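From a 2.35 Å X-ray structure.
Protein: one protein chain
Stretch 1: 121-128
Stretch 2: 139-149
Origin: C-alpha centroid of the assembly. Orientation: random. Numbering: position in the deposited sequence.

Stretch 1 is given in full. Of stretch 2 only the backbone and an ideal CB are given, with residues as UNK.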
# COMPACT_ATOMS: atom_id res chain seq x y z
N TYR A 121 11.86 6.63 -19.39
CA TYR A 121 11.66 5.82 -20.59
C TYR A 121 10.95 6.62 -21.66
O TYR A 121 9.96 7.30 -21.38
CB TYR A 121 10.83 4.57 -20.28
CG TYR A 121 11.46 3.61 -19.31
CD1 TYR A 121 11.44 3.84 -17.94
CD2 TYR A 121 12.05 2.43 -19.78
CE1 TYR A 121 12.01 2.92 -17.05
CE2 TYR A 121 12.62 1.52 -18.90
CZ TYR A 121 12.60 1.77 -17.55
OH TYR A 121 13.18 0.84 -16.70
N VAL A 122 11.47 6.56 -22.88
CA VAL A 122 10.74 6.90 -24.10
C VAL A 122 10.25 5.58 -24.70
O VAL A 122 11.06 4.71 -25.04
CB VAL A 122 11.63 7.65 -25.10
CG1 VAL A 122 10.94 7.73 -26.47
CG2 VAL A 122 11.99 9.04 -24.59
N TYR A 123 8.94 5.44 -24.83
CA TYR A 123 8.36 4.15 -25.20
C TYR A 123 9.02 3.02 -24.40
O TYR A 123 8.99 3.05 -23.17
CB TYR A 123 8.48 3.93 -26.71
CG TYR A 123 7.65 2.78 -27.23
CD1 TYR A 123 8.21 1.83 -28.09
CD2 TYR A 123 6.32 2.62 -26.85
CE1 TYR A 123 7.46 0.76 -28.56
CE2 TYR A 123 5.56 1.56 -27.32
CZ TYR A 123 6.14 0.62 -28.18
OH TYR A 123 5.41 -0.44 -28.66
N THR A 124 9.67 2.05 -25.06
CA THR A 124 10.21 0.91 -24.34
C THR A 124 11.71 1.01 -24.11
O THR A 124 12.35 -0.01 -23.81
CB THR A 124 9.91 -0.39 -25.09
OG1 THR A 124 10.63 -0.38 -26.33
CG2 THR A 124 8.43 -0.51 -25.34
N THR A 125 12.28 2.19 -24.25
CA THR A 125 13.72 2.39 -24.18
C THR A 125 14.03 3.24 -22.95
O THR A 125 13.51 4.35 -22.81
CB THR A 125 14.21 3.08 -25.45
OG1 THR A 125 13.80 2.33 -26.59
CG2 THR A 125 15.74 3.18 -25.44
N ARG A 126 14.89 2.72 -22.07
CA ARG A 126 15.31 3.51 -20.92
C ARG A 126 16.32 4.56 -21.35
O ARG A 126 17.25 4.27 -22.10
CB ARG A 126 15.90 2.62 -19.83
CG ARG A 126 16.53 3.41 -18.71
CD ARG A 126 16.14 2.92 -17.33
NE ARG A 126 16.66 1.59 -17.04
CZ ARG A 126 17.93 1.33 -16.77
NH1 ARG A 126 18.30 0.07 -16.53
NH2 ARG A 126 18.83 2.31 -16.76
N ILE A 127 16.13 5.78 -20.86
CA ILE A 127 16.95 6.93 -21.27
C ILE A 127 18.05 7.20 -20.26
O ILE A 127 19.22 7.33 -20.63
CB ILE A 127 16.05 8.17 -21.43
CG1 ILE A 127 14.87 7.88 -22.37
CG2 ILE A 127 16.89 9.40 -21.84
CD1 ILE A 127 15.26 7.19 -23.68
N ALA A 128 17.68 7.32 -19.00
CA ALA A 128 18.52 7.86 -17.94
C ALA A 128 17.97 7.36 -16.62
O ALA A 128 16.81 6.95 -16.51
CB ALA A 128 18.54 9.38 -17.96
N UNK A 139 17.44 14.24 -18.56
CA UNK A 139 17.49 13.08 -19.45
C UNK A 139 17.36 13.58 -20.88
O UNK A 139 16.37 14.23 -21.22
CB UNK A 139 16.39 12.07 -19.12
N UNK A 140 18.36 13.26 -21.71
CA UNK A 140 18.38 13.71 -23.09
C UNK A 140 17.63 12.68 -23.93
O UNK A 140 18.13 11.59 -24.19
CB UNK A 140 19.81 13.91 -23.59
N UNK A 141 16.42 13.03 -24.37
CA UNK A 141 15.58 12.08 -25.08
C UNK A 141 15.66 12.27 -26.59
O UNK A 141 14.88 11.67 -27.34
CB UNK A 141 14.13 12.21 -24.61
N UNK A 142 16.63 13.06 -27.06
CA UNK A 142 16.67 13.49 -28.46
C UNK A 142 16.74 12.31 -29.41
O UNK A 142 15.95 12.20 -30.35
CB UNK A 142 17.87 14.41 -28.70
N UNK A 143 17.68 11.39 -29.18
CA UNK A 143 17.86 10.29 -30.12
C UNK A 143 16.72 9.28 -30.03
O UNK A 143 16.35 8.70 -31.05
CB UNK A 143 19.20 9.59 -29.86
N UNK A 144 16.15 9.08 -28.84
CA UNK A 144 15.07 8.11 -28.72
C UNK A 144 13.78 8.63 -29.33
O UNK A 144 13.00 7.83 -29.88
CB UNK A 144 14.84 7.75 -27.25
N UNK A 145 13.53 9.94 -29.25
CA UNK A 145 12.38 10.51 -29.93
C UNK A 145 12.50 10.30 -31.43
O UNK A 145 11.55 9.89 -32.11
CB UNK A 145 12.24 12.00 -29.61
N UNK A 146 13.70 10.55 -31.97
CA UNK A 146 13.96 10.33 -33.38
C UNK A 146 13.70 8.88 -33.74
O UNK A 146 12.77 8.58 -34.49
CB UNK A 146 15.40 10.72 -33.73
N UNK A 147 14.51 7.96 -33.19
CA UNK A 147 14.36 6.55 -33.53
C UNK A 147 12.93 6.06 -33.33
O UNK A 147 12.53 5.09 -33.97
CB UNK A 147 15.32 5.70 -32.69
N UNK A 148 12.16 6.72 -32.47
CA UNK A 148 10.77 6.33 -32.30
C UNK A 148 9.88 6.89 -33.40
O UNK A 148 8.97 6.20 -33.88
CB UNK A 148 10.26 6.79 -30.93
N UNK A 149 10.12 8.13 -33.82
CA UNK A 149 9.36 8.66 -34.95
C UNK A 149 9.58 7.83 -36.21
O UNK A 149 8.67 7.71 -37.04
CB UNK A 149 9.75 10.12 -35.21

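Stretch 1 is a hairpin: Val122 to Thr125 form a type II' turn, and the CA-to-CB bonds of Val122, Tyr123, Thr125, Ile127 and Ala128 point toward stretch 2. What it offers is mostly apolar.

Position 139 is in a strand, and its CA-to-CB bond points toward stretch 1. The ideal CB lies 3.6 Å from Ala128 CB and 3.8 Å from Ile127 CG2. With the CB itself already in contact, a small apolar residue suits. It is Ala139, whose methyl makes both contacts.

Position 140 points sideways, with nothing of stretch 1 within 5.5 Å of its ideal CB. Many residues, polar ones included, would fit. It is Asp140. Asp140 OD1 accepts two hydrogen bonds from the residue at 142, one from its backbone N and one from its side chain.

Position 141 is the N-cap of the helix, and its CA-to-CB bond points sideways. Ser, Thr, Asp or Asn are common there. Yet the ideal CB sits 3.8 Å from Val122 CG2 and 4.8 Å from Ile127 CG2, so an aliphatic chain is also reasonable. It is Ile141, with chi1 p. Its CB meets Val122 CG2, and Ile141 CG2 lies 4.0 Å from Ile127 CG2.

Positions 142 and 143 begin the helix, out of reach of stretch 1. Polar residues are natural at a helix start. They are Thr142, the donor to Asp140 OD1, and Glu143.

Position 144 points toward stretch 1. Its ideal CB is 3.6 Å from Ile127 CD1 and 3.9 Å from Val122 CB. A small apolar residue suits so close an approach. It is Ala144, and its methyl touches both side chains.

Position 145 points sideways. Within 5.5 Å of its ideal CB stretch 1 offers only Val122 CG1, which mildly favours an apolar chain without excluding others. It is Val145. Its side chain approaches stretch 1 no closer than 4.8 Å, so its part in the contact is small.

Positions 146 and 147 are out of reach. Helix-compatible residues, polar or small, would do. They are Glu146 and Ala147.

Position 148 points toward stretch 1. Its ideal CB is 4.6 Å from Val122 CG1 and 5.4 Å from Tyr123 CB. This leaves room for a larger side chain, and the nearby Tyr123 ring favours Leu, Met or an aromatic. It is Phe148, chi1 t. Phe148 CE1 lies over one face of the Tyr123 ring, 3.8 Å from Tyr123 CG. The ring planes meet obliquely at 45°.

Position 149 is out of reach, and many helix-compatible residues would do. It is Arg149.

No hydrogen bond crosses between the stretches; apolar packing makes the contact.

Stretch 2, residues 139-149: ADITEAVEAFR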
# COMPACT_ATOMS: atom_id res chain seq x y z
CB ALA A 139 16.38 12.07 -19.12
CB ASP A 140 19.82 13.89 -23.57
CG ASP A 140 19.92 14.71 -24.85
OD1 ASP A 140 19.21 14.38 -25.82
OD2 ASP A 140 20.72 15.69 -24.88
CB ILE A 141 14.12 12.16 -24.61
CG1 ILE A 141 13.54 13.52 -24.97
CG2 ILE A 141 14.05 11.93 -23.11
CD1 ILE A 141 12.10 13.65 -24.63
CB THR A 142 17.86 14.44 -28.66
OG1 THR A 142 17.69 15.60 -27.84
CG2 THR A 142 17.97 14.87 -30.11
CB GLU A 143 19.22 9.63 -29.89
CG GLU A 143 20.33 10.30 -30.68
CD GLU A 143 19.87 10.65 -32.11
OE1 GLU A 143 19.55 11.83 -32.38
OE2 GLU A 143 19.82 9.72 -32.95
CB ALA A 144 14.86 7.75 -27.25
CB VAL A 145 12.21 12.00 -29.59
CG1 VAL A 145 11.23 12.64 -30.54
CG2 VAL A 145 11.73 12.18 -28.16
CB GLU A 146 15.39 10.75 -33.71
CG GLU A 146 15.76 10.57 -35.18
CD GLU A 146 14.75 11.21 -36.13
OE1 GLU A 146 14.34 12.37 -35.87
OE2 GLU A 146 14.37 10.56 -37.13
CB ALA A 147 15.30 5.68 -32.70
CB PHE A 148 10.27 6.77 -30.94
CG PHE A 148 8.82 6.50 -30.72
CD1 PHE A 148 8.38 5.21 -30.45
CD2 PHE A 148 7.88 7.52 -30.79
CE1 PHE A 148 7.03 4.95 -30.25
CE2 PHE A 148 6.54 7.27 -30.60
CZ PHE A 148 6.11 5.98 -30.33
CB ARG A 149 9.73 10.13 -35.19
CG ARG A 149 8.84 11.10 -34.44
CD ARG A 149 9.57 12.41 -34.12
NE ARG A 149 8.71 13.37 -33.44
CZ ARG A 149 9.10 14.55 -32.97
NH1 ARG A 149 10.37 14.94 -33.09
NH2 ARG A 149 8.21 15.35 -32.36
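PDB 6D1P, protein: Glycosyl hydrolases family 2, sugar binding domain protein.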